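Local coordinates for NAP1-binding protein 2 (Saccharomyces cerevisiae, PDB 1YN8) that is the SH3 domain of an adaptor that links the PTC1 phosphatase to the PBS2 kinase and so negatively regulates the HOG pathway, at residues 48-52 against 53-57. Residues are numbered along the deposited sequence; the frame is centred on the assembly and turned at random. Where two conformers were deposited one is given.
Sequences GLVPE and EFVSY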
ATOM      1  N   GLY A  48       3.496  -2.076   5.657  1.00 23.07           N
ATOM      2  CA  GLY A  48       4.140  -0.760   5.810  1.00 24.36           C
ATOM      3  C   GLY A  48       3.342   0.374   5.193  1.00 23.54           C
ATOM      4  O   GLY A  48       2.229   0.156   4.729  1.00 23.50           O
ATOM      5  N   LEU A  49       3.910   1.576   5.208  0.50 23.60           N
ATOM      6  CA  LEU A  49       3.226   2.770   4.691  0.50 23.02           C
ATOM      7  C   LEU A  49       3.418   2.975   3.192  0.50 23.65           C
ATOM      8  O   LEU A  49       4.539   2.829   2.653  0.50 22.97           O
ATOM      9  CB  LEU A  49       3.673   4.032   5.441  0.50 23.36           C
ATOM     10  CG  LEU A  49       3.008   4.263   6.803  0.50 21.82           C
ATOM     11  CD1 LEU A  49       3.531   3.294   7.847  0.50 23.07           C
ATOM     12  CD2 LEU A  49       3.205   5.679   7.262  0.50 21.55           C
ATOM     13  N   VAL A  50       2.316   3.347   2.538  1.00 23.67           N
ATOM     14  CA  VAL A  50       2.298   3.685   1.099  1.00 25.71           C
ATOM     15  C   VAL A  50       1.537   5.021   0.880  1.00 24.23           C
ATOM     16  O   VAL A  50       0.664   5.382   1.690  1.00 22.19           O
ATOM     17  CB  VAL A  50       1.635   2.571   0.264  1.00 25.71           C
ATOM     18  CG1 VAL A  50       2.354   1.214   0.535  1.00 27.01           C
ATOM     19  CG2 VAL A  50       0.108   2.476   0.548  1.00 26.79           C
ATOM     20  N   PRO A  51       1.833   5.726  -0.222  1.00 23.38           N
ATOM     21  CA  PRO A  51       1.079   6.951  -0.492  1.00 23.36           C
ATOM     22  C   PRO A  51      -0.430   6.680  -0.772  1.00 23.48           C
ATOM     23  O   PRO A  51      -0.756   5.771  -1.531  1.00 22.93           O
ATOM     24  CB  PRO A  51       1.760   7.518  -1.754  1.00 23.82           C
ATOM     25  CG  PRO A  51       3.111   6.828  -1.839  1.00 24.62           C
ATOM     26  CD  PRO A  51       2.845   5.472  -1.263  1.00 22.86           C
ATOM     27  N   GLU A  52      -1.307   7.518  -0.201  1.00 25.33           N
ATOM     28  CA  GLU A  52      -2.758   7.404  -0.395  1.00 27.40           C
ATOM     29  C   GLU A  52      -3.177   7.441  -1.881  1.00 27.06           C
ATOM     30  O   GLU A  52      -4.115   6.720  -2.311  1.00 27.43           O
ATOM     31  CB  GLU A  52      -3.463   8.509   0.377  1.00 28.54           C
ATOM     32  CG  GLU A  52      -4.965   8.320   0.518  1.00 32.15           C
ATOM     33  CD  GLU A  52      -5.609   9.422   1.343  1.00 31.79           C
ATOM     34  OE1 GLU A  52      -4.970  10.469   1.559  1.00 40.11           O
ATOM     35  OE2 GLU A  52      -6.772   9.241   1.749  1.00 39.54           O
ATOM     36  N   GLU A  53      -2.499   8.286  -2.662  1.00 26.13           N
ATOM     37  CA  GLU A  53      -2.828   8.427  -4.097  1.00 26.36           C
ATOM     38  C   GLU A  53      -2.254   7.319  -5.038  1.00 25.39           C
ATOM     39  O   GLU A  53      -2.481   7.374  -6.262  1.00 25.73           O
ATOM     40  CB  GLU A  53      -2.392   9.818  -4.603  1.00 26.60           C
ATOM     41  CG  GLU A  53      -3.144  11.035  -3.938  1.00 30.20           C
ATOM     42  CD  GLU A  53      -4.675  10.887  -3.936  1.00 37.65           C
ATOM     43  OE1 GLU A  53      -5.259  10.716  -5.034  1.00 37.85           O
ATOM     44  OE2 GLU A  53      -5.292  10.935  -2.832  1.00 40.25           O
ATOM     45  N   PHE A  54      -1.492   6.354  -4.495  1.00 24.22           N
ATOM     46  CA  PHE A  54      -0.836   5.297  -5.287  1.00 25.85           C
ATOM     47  C   PHE A  54      -1.634   3.971  -5.281  1.00 26.07           C
ATOM     48  O   PHE A  54      -1.170   2.976  -5.847  1.00 25.60           O
ATOM     49  CB  PHE A  54       0.590   5.021  -4.770  1.00 25.25           C
ATOM     50  CG  PHE A  54       1.675   5.943  -5.344  1.00 25.13           C
ATOM     51  CD1 PHE A  54       1.549   7.332  -5.268  1.00 23.65           C
ATOM     52  CD2 PHE A  54       2.839   5.420  -5.914  1.00 22.92           C
ATOM     53  CE1 PHE A  54       2.539   8.177  -5.754  1.00 22.38           C
ATOM     54  CE2 PHE A  54       3.838   6.273  -6.423  1.00 23.43           C
ATOM     55  CZ  PHE A  54       3.679   7.645  -6.327  1.00 25.04           C
ATOM     56  N   VAL A  55      -2.798   3.951  -4.614  1.00 26.65           N
ATOM     57  CA  VAL A  55      -3.679   2.747  -4.664  1.00 27.32           C
ATOM     58  C   VAL A  55      -5.117   3.063  -5.045  1.00 26.44           C
ATOM     59  O   VAL A  55      -5.579   4.198  -4.817  1.00 26.06           O
ATOM     60  CB  VAL A  55      -3.688   1.917  -3.335  1.00 30.44           C
ATOM     61  CG1 VAL A  55      -2.284   1.631  -2.845  1.00 30.18           C
ATOM     62  CG2 VAL A  55      -4.559   2.564  -2.244  1.00 31.74           C
ATOM     63  N   SER A  56      -5.814   2.057  -5.578  0.50 24.90           N
ATOM     64  CA  SER A  56      -7.225   2.142  -5.903  0.50 25.11           C
ATOM     65  C   SER A  56      -7.960   0.941  -5.281  0.50 24.33           C
ATOM     66  O   SER A  56      -7.408  -0.176  -5.238  0.50 24.41           O
ATOM     67  CB  SER A  56      -7.415   2.114  -7.405  0.50 26.60           C
ATOM     68  OG  SER A  56      -8.767   2.331  -7.738  0.50 26.63           O
ATOM     69  N   TYR A  57      -9.185   1.174  -4.807  1.00 23.86           N
ATOM     70  CA  TYR A  57      -9.981   0.107  -4.179  1.00 23.64           C
ATOM     71  C   TYR A  57     -10.667  -0.737  -5.243  1.00 24.72           C
ATOM     72  O   TYR A  57     -11.177  -0.207  -6.225  1.00 25.48           O
ATOM     73  CB  TYR A  57     -10.985   0.681  -3.175  1.00 24.88           C
ATOM     74  CG  TYR A  57     -10.288   1.248  -1.964  1.00 26.65           C
ATOM     75  CD1 TYR A  57      -9.647   0.403  -1.044  1.00 25.20           C
ATOM     76  CD2 TYR A  57     -10.212   2.613  -1.757  1.00 28.34           C
ATOM     77  CE1 TYR A  57      -8.981   0.914   0.073  1.00 28.68           C
ATOM     78  CE2 TYR A  57      -9.525   3.131  -0.648  1.00 32.00           C
ATOM     79  CZ  TYR A  57      -8.907   2.283   0.239  1.00 30.62           C
ATOM     80  OH  TYR A  57      -8.231   2.827   1.318  1.00 35.56           O
TER
HETATM   81  O   HOH W   1      -6.579   6.105  -2.231  1.00 27.34           O
HETATM   82  O   HOH W   2      -4.111  12.181  -0.640  1.00 38.07           O
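P51 sets CG over one face of the F54 ring, the two rings crossing at an angle, across the type I turn that joins the last two strands of the SH3 domain, 47-51 and 55-57. The CG of P51 sits 4.0 Å from the centroid of the F54 ring, 20° off the normal, a CH-pi contact displaced toward the rim; beside it P51 CB meets F54 CD1 at 3.5 Å. F54 can take this place because its CG lies anti to its own carbonyl carbon (chi1 -85°), and its ring also meets Y8 edge-to-face. P51 and F54, with Y8 and F10, stand where SH3 domains line the groove for proline-rich ligands, consistent with such a role here. Proline suits the strand end, with its phi already fixed near -65°, and its carbonyl O accepts F54 N at 3.1 Å, approached from above the carbonyl plane, which closes the turn. Behind it, V50 CG2 meets V55 CG1 at 4.2 Å, and both compact, branched side chains also touch L37. On the outer side E52 stretches out while E53 bends at chi2, leaving E52 OE1 and E53 OE2 4.4 Å apart; their likely repulsion may be eased by one water that donates to both, 2.9 Å from E52 OE1 and 2.8 Å from E53 OE2.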